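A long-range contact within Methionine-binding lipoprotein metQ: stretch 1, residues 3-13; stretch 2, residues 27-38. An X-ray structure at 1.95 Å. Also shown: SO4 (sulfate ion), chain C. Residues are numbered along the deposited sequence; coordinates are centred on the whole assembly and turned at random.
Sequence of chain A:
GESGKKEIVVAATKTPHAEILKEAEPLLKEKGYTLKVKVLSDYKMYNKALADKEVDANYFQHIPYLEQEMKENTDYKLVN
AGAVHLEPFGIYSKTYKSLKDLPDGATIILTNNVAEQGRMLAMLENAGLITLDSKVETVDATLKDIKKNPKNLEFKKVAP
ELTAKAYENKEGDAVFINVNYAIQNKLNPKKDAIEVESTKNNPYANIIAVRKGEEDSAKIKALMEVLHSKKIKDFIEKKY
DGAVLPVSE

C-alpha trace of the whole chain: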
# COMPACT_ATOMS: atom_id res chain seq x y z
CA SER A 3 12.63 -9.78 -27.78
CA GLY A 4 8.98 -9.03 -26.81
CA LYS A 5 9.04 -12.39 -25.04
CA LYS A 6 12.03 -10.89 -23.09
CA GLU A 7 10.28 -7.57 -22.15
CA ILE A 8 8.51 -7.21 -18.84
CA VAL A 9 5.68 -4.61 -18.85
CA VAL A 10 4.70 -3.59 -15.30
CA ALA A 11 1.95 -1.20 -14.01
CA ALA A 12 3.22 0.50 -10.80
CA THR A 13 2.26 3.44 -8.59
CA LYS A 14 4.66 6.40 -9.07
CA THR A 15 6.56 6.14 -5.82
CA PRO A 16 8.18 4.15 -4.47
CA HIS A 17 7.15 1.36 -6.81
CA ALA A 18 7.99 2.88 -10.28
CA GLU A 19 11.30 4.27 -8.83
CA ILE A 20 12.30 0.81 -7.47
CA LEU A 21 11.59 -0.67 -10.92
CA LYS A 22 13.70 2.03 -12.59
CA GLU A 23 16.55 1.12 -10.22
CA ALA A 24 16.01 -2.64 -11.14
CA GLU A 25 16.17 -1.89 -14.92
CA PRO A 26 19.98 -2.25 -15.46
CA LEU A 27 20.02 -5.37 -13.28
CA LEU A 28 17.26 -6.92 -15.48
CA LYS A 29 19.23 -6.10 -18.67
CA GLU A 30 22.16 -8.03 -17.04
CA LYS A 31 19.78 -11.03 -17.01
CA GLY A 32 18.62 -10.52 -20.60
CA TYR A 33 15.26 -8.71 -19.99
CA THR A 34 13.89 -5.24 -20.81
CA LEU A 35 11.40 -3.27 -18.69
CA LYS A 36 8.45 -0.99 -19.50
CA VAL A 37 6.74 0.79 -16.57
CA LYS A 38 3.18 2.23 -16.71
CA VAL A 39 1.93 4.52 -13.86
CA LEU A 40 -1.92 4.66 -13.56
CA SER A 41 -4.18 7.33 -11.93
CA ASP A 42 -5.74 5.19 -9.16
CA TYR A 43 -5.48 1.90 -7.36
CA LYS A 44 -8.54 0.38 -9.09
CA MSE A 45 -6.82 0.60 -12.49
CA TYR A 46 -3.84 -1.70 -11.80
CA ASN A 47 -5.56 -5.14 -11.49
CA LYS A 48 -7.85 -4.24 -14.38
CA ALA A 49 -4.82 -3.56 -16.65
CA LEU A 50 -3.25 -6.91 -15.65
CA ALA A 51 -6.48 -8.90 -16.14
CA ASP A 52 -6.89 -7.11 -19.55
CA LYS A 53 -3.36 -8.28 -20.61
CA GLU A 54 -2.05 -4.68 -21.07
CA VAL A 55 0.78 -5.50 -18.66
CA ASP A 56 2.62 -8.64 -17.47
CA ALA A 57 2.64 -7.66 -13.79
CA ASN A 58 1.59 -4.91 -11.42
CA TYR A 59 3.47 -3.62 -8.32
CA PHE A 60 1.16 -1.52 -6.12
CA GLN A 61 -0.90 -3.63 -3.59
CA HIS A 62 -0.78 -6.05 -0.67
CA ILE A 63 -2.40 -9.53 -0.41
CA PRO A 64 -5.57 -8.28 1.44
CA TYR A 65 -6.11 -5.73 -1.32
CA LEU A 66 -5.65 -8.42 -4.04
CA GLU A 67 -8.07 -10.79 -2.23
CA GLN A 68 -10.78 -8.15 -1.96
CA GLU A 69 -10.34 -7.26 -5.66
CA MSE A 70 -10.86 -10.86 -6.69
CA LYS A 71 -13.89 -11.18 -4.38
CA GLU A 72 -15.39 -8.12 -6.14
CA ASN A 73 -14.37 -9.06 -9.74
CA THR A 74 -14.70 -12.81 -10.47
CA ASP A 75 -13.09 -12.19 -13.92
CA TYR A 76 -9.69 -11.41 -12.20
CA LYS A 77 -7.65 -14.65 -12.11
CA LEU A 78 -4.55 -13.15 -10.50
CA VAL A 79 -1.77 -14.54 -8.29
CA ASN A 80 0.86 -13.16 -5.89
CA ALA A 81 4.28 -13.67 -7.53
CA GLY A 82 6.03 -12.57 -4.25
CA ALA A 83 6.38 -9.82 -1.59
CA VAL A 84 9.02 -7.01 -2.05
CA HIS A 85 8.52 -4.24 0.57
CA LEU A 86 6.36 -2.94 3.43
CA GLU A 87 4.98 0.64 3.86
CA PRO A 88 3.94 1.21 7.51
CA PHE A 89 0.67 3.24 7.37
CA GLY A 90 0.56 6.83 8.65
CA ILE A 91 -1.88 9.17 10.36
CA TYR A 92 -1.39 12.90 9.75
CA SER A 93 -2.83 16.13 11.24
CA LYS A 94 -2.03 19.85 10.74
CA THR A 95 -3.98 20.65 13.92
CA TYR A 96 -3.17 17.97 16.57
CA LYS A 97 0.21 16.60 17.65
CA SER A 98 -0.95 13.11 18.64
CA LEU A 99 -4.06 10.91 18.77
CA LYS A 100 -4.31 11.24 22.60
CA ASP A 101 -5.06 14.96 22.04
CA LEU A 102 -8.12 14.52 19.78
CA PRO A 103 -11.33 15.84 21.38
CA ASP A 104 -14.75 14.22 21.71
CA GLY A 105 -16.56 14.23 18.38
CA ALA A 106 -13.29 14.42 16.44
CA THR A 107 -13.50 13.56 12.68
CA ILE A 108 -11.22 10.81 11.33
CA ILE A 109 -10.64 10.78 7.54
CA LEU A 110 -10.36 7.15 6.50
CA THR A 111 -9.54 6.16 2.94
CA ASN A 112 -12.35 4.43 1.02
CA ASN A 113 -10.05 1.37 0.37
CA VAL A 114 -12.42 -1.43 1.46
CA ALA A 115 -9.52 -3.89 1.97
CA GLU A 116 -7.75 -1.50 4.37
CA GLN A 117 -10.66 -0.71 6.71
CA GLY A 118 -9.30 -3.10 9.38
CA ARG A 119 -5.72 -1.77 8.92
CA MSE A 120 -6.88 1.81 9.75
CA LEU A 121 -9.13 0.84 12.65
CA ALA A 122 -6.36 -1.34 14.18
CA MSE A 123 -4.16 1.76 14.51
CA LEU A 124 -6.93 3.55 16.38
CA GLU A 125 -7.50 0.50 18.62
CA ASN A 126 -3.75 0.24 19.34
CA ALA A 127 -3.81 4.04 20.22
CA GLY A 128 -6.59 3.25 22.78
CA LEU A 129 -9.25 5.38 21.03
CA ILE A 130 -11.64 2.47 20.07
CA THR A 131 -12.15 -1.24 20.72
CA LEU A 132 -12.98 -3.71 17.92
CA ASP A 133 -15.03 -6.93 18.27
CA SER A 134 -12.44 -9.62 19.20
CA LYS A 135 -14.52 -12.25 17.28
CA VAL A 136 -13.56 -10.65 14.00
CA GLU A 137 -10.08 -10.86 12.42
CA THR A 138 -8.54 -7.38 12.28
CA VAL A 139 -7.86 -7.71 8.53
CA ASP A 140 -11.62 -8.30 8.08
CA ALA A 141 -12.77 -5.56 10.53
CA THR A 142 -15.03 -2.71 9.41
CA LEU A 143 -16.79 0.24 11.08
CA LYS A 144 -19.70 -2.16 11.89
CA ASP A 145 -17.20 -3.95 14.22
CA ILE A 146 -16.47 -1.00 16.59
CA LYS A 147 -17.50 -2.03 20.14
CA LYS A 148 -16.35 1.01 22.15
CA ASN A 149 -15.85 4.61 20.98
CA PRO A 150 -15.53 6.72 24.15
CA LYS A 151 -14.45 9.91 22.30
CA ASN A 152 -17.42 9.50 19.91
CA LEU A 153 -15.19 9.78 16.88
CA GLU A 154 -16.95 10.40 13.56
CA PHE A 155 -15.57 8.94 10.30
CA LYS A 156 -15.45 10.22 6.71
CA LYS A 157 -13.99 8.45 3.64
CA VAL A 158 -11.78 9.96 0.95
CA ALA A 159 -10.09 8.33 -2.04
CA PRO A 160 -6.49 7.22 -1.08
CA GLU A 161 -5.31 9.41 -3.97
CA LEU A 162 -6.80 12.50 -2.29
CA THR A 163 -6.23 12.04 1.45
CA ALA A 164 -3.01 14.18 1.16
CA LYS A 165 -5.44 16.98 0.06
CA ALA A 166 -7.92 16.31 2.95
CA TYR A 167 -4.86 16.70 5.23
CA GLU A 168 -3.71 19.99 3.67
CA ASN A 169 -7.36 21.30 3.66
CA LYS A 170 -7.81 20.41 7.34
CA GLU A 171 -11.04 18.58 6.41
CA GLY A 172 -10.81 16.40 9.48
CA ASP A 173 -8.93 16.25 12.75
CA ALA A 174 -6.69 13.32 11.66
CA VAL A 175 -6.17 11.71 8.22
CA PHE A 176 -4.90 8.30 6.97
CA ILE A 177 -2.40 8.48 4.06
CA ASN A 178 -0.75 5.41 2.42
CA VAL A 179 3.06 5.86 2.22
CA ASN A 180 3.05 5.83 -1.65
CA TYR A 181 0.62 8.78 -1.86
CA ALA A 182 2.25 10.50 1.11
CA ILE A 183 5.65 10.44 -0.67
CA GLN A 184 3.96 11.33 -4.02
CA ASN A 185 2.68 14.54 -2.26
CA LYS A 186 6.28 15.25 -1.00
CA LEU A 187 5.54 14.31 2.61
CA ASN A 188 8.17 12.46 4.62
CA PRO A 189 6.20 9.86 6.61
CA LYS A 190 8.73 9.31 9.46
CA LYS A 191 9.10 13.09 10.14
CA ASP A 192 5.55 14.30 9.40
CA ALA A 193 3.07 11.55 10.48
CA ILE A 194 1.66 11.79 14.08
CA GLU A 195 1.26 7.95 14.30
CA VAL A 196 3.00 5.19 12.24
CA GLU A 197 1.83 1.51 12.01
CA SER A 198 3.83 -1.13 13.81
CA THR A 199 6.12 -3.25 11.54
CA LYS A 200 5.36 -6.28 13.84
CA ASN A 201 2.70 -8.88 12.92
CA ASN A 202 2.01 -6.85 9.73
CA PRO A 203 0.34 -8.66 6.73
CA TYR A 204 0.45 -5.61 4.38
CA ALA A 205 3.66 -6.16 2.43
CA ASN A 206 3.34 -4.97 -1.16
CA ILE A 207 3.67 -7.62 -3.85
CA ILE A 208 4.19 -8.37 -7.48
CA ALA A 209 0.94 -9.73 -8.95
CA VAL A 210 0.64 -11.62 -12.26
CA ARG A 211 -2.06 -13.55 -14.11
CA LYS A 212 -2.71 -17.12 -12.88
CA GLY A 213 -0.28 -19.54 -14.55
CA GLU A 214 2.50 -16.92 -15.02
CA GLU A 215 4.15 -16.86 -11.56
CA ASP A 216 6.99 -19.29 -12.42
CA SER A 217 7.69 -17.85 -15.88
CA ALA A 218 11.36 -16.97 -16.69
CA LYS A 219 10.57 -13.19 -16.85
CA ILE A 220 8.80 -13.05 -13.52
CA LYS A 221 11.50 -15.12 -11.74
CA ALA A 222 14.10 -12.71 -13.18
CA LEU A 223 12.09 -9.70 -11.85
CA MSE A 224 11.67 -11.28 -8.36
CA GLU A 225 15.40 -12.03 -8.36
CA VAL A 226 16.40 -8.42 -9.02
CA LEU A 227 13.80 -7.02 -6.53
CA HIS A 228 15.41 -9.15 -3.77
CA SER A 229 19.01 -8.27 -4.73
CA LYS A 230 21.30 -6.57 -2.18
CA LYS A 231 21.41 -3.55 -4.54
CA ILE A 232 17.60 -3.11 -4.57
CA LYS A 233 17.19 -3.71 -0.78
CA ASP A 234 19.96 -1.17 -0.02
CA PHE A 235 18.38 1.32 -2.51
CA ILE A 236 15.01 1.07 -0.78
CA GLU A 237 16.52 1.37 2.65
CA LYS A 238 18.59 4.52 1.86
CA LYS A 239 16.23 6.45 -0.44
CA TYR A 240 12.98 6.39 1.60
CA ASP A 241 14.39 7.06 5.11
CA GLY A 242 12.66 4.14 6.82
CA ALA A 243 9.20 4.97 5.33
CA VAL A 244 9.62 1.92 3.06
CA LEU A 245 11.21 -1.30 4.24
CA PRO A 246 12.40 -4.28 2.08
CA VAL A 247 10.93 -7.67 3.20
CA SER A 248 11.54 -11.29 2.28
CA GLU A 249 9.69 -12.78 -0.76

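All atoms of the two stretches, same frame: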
# COMPACT_ATOMS: atom_id res chain seq x y z
N SER A 3 12.42 -11.23 -28.11
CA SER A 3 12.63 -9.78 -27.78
C SER A 3 11.44 -9.25 -26.96
O SER A 3 11.63 -8.79 -25.82
CB SER A 3 12.85 -8.93 -29.05
OG SER A 3 12.75 -7.53 -28.78
N GLY A 4 10.23 -9.30 -27.54
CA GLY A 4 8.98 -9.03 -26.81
C GLY A 4 8.66 -10.12 -25.78
O GLY A 4 8.00 -9.88 -24.76
N LYS A 5 9.12 -11.34 -26.04
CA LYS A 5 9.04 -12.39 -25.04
C LYS A 5 10.01 -12.13 -23.90
O LYS A 5 9.80 -12.63 -22.84
CB LYS A 5 9.25 -13.77 -25.68
CG LYS A 5 8.05 -14.21 -26.51
CD LYS A 5 8.21 -15.60 -27.06
CE LYS A 5 7.01 -15.98 -27.90
NZ LYS A 5 7.03 -17.39 -28.36
N LYS A 6 11.04 -11.31 -24.13
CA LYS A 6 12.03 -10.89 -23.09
C LYS A 6 11.77 -9.52 -22.42
O LYS A 6 12.59 -9.05 -21.62
CB LYS A 6 13.44 -10.83 -23.69
CG LYS A 6 14.01 -12.18 -24.14
CD LYS A 6 14.57 -12.96 -22.96
CE LYS A 6 15.33 -14.18 -23.43
NZ LYS A 6 16.50 -14.42 -22.56
N GLU A 7 10.65 -8.88 -22.74
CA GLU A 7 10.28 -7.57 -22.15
C GLU A 7 9.23 -7.77 -21.07
O GLU A 7 8.26 -8.52 -21.24
CB GLU A 7 9.75 -6.62 -23.22
CG GLU A 7 9.31 -5.26 -22.71
CD GLU A 7 8.64 -4.40 -23.82
OE1 GLU A 7 7.67 -4.88 -24.48
OE2 GLU A 7 9.10 -3.24 -24.02
N ILE A 8 9.42 -7.11 -19.94
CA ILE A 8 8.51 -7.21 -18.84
C ILE A 8 7.84 -5.85 -18.76
O ILE A 8 8.52 -4.83 -18.52
CB ILE A 8 9.24 -7.47 -17.50
CG1 ILE A 8 10.30 -8.58 -17.62
CG2 ILE A 8 8.22 -7.83 -16.42
CD1 ILE A 8 11.16 -8.74 -16.36
N VAL A 9 6.52 -5.83 -18.98
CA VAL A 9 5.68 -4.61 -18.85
C VAL A 9 4.99 -4.66 -17.48
O VAL A 9 4.28 -5.62 -17.15
CB VAL A 9 4.66 -4.45 -20.03
CG1 VAL A 9 3.89 -3.13 -19.97
CG2 VAL A 9 5.39 -4.59 -21.36
N VAL A 10 5.23 -3.63 -16.66
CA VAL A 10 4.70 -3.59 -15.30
C VAL A 10 3.93 -2.28 -15.03
O VAL A 10 4.47 -1.19 -15.26
CB VAL A 10 5.84 -3.72 -14.26
CG1 VAL A 10 5.26 -3.92 -12.86
CG2 VAL A 10 6.78 -4.85 -14.64
N ALA A 11 2.70 -2.39 -14.50
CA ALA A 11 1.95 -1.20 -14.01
C ALA A 11 2.28 -1.04 -12.53
O ALA A 11 2.21 -2.04 -11.79
CB ALA A 11 0.44 -1.31 -14.24
N ALA A 12 2.75 0.17 -12.16
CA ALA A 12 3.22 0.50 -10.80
C ALA A 12 2.81 1.92 -10.40
O ALA A 12 2.78 2.85 -11.24
CB ALA A 12 4.73 0.34 -10.67
N THR A 13 2.52 2.11 -9.11
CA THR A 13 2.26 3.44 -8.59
C THR A 13 3.61 4.21 -8.66
O THR A 13 4.70 3.59 -8.66
CB THR A 13 1.65 3.37 -7.14
OG1 THR A 13 2.30 2.36 -6.36
CG2 THR A 13 0.10 3.04 -7.18
N LEU A 27 19.84 -4.03 -13.79
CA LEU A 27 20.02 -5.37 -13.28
C LEU A 27 19.21 -6.42 -14.10
O LEU A 27 19.68 -7.56 -14.32
CB LEU A 27 19.69 -5.43 -11.77
CG LEU A 27 20.44 -4.44 -10.84
CD1 LEU A 27 19.94 -4.69 -9.41
CD2 LEU A 27 21.95 -4.55 -10.89
N LEU A 28 18.02 -6.05 -14.56
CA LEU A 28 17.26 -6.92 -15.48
C LEU A 28 17.90 -7.08 -16.86
O LEU A 28 17.86 -8.16 -17.43
CB LEU A 28 15.82 -6.40 -15.68
CG LEU A 28 14.85 -6.78 -14.58
CD1 LEU A 28 13.56 -5.98 -14.76
CD2 LEU A 28 14.63 -8.30 -14.56
N LYS A 29 18.47 -6.01 -17.41
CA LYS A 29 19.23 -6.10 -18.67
C LYS A 29 20.45 -7.05 -18.53
O LYS A 29 20.75 -7.83 -19.44
CB LYS A 29 19.66 -4.70 -19.15
CG LYS A 29 20.25 -4.69 -20.55
CD LYS A 29 20.55 -3.29 -21.09
CE LYS A 29 21.91 -2.74 -20.61
NZ LYS A 29 22.56 -1.84 -21.63
N GLU A 30 21.09 -7.05 -17.36
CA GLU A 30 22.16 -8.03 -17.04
C GLU A 30 21.72 -9.51 -17.02
O GLU A 30 22.57 -10.42 -17.11
CB GLU A 30 22.87 -7.66 -15.72
CG GLU A 30 23.92 -6.54 -15.90
CD GLU A 30 24.28 -5.76 -14.63
OE1 GLU A 30 24.02 -6.24 -13.50
OE2 GLU A 30 24.85 -4.64 -14.76
N LYS A 31 20.41 -9.72 -16.92
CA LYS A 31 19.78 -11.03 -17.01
C LYS A 31 19.12 -11.29 -18.36
O LYS A 31 18.49 -12.34 -18.54
CB LYS A 31 18.71 -11.17 -15.91
CG LYS A 31 19.29 -11.18 -14.50
CD LYS A 31 18.19 -11.46 -13.48
CE LYS A 31 18.65 -11.24 -12.05
NZ LYS A 31 19.51 -12.33 -11.54
N GLY A 32 19.20 -10.34 -19.27
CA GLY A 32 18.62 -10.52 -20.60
C GLY A 32 17.21 -9.96 -20.84
O GLY A 32 16.66 -10.19 -21.92
N TYR A 33 16.64 -9.22 -19.87
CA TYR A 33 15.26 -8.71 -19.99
C TYR A 33 15.16 -7.20 -20.00
O TYR A 33 15.92 -6.52 -19.30
CB TYR A 33 14.34 -9.28 -18.88
CG TYR A 33 14.32 -10.78 -18.85
CD1 TYR A 33 15.29 -11.49 -18.15
CD2 TYR A 33 13.34 -11.50 -19.54
CE1 TYR A 33 15.29 -12.87 -18.13
CE2 TYR A 33 13.33 -12.89 -19.54
CZ TYR A 33 14.30 -13.58 -18.83
OH TYR A 33 14.33 -14.97 -18.79
N THR A 34 14.24 -6.67 -20.83
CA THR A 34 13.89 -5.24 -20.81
C THR A 34 12.66 -4.98 -19.91
O THR A 34 11.95 -5.92 -19.50
CB THR A 34 13.66 -4.65 -22.24
OG1 THR A 34 12.81 -5.52 -23.00
CG2 THR A 34 15.01 -4.43 -22.98
N LEU A 35 12.42 -3.71 -19.62
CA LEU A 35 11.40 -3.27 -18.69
C LEU A 35 10.64 -2.07 -19.25
O LEU A 35 11.24 -1.14 -19.76
CB LEU A 35 12.05 -2.87 -17.37
CG LEU A 35 11.17 -2.66 -16.13
CD1 LEU A 35 10.53 -3.94 -15.59
CD2 LEU A 35 12.03 -1.98 -15.09
N LYS A 36 9.32 -2.12 -19.16
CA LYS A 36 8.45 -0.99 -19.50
C LYS A 36 7.57 -0.78 -18.27
O LYS A 36 6.99 -1.74 -17.76
CB LYS A 36 7.64 -1.34 -20.76
CG LYS A 36 7.09 -0.15 -21.53
CD LYS A 36 7.03 -0.44 -23.03
CE LYS A 36 5.65 -0.14 -23.62
NZ LYS A 36 5.25 1.29 -23.51
N VAL A 37 7.56 0.45 -17.75
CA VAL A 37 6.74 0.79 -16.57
C VAL A 37 5.60 1.77 -16.93
O VAL A 37 5.85 2.81 -17.55
CB VAL A 37 7.59 1.39 -15.42
CG1 VAL A 37 6.74 1.51 -14.16
CG2 VAL A 37 8.83 0.51 -15.18
N LYS A 38 4.37 1.39 -16.59
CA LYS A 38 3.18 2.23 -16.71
C LYS A 38 2.70 2.68 -15.31
O LYS A 38 2.51 1.82 -14.41
CB LYS A 38 2.03 1.45 -17.41
CG LYS A 38 2.40 0.79 -18.74
CD LYS A 38 2.54 1.81 -19.84
CE LYS A 38 3.18 1.22 -21.10
NZ LYS A 38 2.21 0.47 -21.95
S SO4 C . 15.92 -17.99 -24.37
O1 SO4 C . 16.36 -18.79 -25.54
O2 SO4 C . 16.24 -18.73 -23.12
O3 SO4 C . 16.59 -16.67 -24.37
O4 SO4 C . 14.46 -17.78 -24.46
O HOH W 1 17.96 -12.22 -23.91

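The most unusual feature of this contact lies at its start, where the side chain of Lys6 lies over the ring of Tyr33. Lys6 NZ is 4.9 Å from the centroid of the Tyr33 ring and 27° off the ring normal, an off-centre cation-pi contact. The aliphatic part of the lysine also packs here, with Lys6 CD 3.6 Å from Tyr33 CE2. The same ammonium group has two further partners. A water accepts a hydrogen bond from Lys6 NZ at 3.0 Å, and the oxygen of this water donates to Gly32 O at 3.1 Å, so the water links the two stretches. A weak hydrogen bond runs from Lys6 NZ to O3 of the sulfate ion at 2.9 Å; the sulfate probably comes from the crystallisation liquor.

Beyond this point the stretches form two neighbouring parallel strands, 7-12 and 34-38. Their axes approach to 4.6 Å and their directions differ by 17°. The register pairs Glu7 with Thr34, Ile8 with Leu35, Val9 with Lys36, Val10 with Val37 and Ala11 with Lys38.

Six backbone hydrogen bonds hold the pair. Thr34 N donates to Lys6 O at 3.0 Å, with the least straight angle of the six, 143°. Ile8 N then donates to Thr34 O at 2.8 Å, and Lys36 N to Ile8 O at 2.9 Å. Val10 N donates to Lys36 O at 2.8 Å, and Lys38 N to Val10 O at 2.9 Å. Ala12 N closes the ladder on Lys38 O at 2.8 Å. Ile8 and Val10 use both N and O, as do Thr34, Lys36 and Lys38; Lys6 gives only its O and Ala12 only its N. The residues between them add CA-H...O contacts, such as Val9 CA to Lys36 O at 3.3 Å.

Side chains alternate between the two faces of the sheet. The face of Ile8, Val10, Leu35 and Val37 is apolar. Leu35 CD1 touches both Ile8 CB at 4.2 Å and Val10 CG2 at 4.0 Å. Ile8 CD1 also reaches Leu28 CD2 of the helix at 3.9 Å, which joins helix and sheet through dispersion contacts and exclusion of water. Near the far end, Ala12 CB meets Val37 CG1 at 4.2 Å.

The face of Glu7, Val9, Ala11, Thr34, Lys36 and Lys38 is more mixed. Glu7 CB packs against Thr34 OG1 at 3.3 Å. Glu7 OE2 lies 3.6 Å from Lys36 CD, a contact with the lysine's aliphatic chain. Val9 CG2 rests 4.0 Å from Lys36 CB. The ends of Lys36 and Lys38 lead away from stretch 1. Lys38 CG is 4.4 Å from Val9 CG1.

A Schellman motif leads from the helix to the second strand. Tyr33 N bonds to Leu28 O at 2.9 Å and Gly32 N to Lys29 O at 3.0 Å. Gly32 has phi 96°. At these backbone angles a CB would jam against the preceding carbonyl oxygen, so glycine suits the turn.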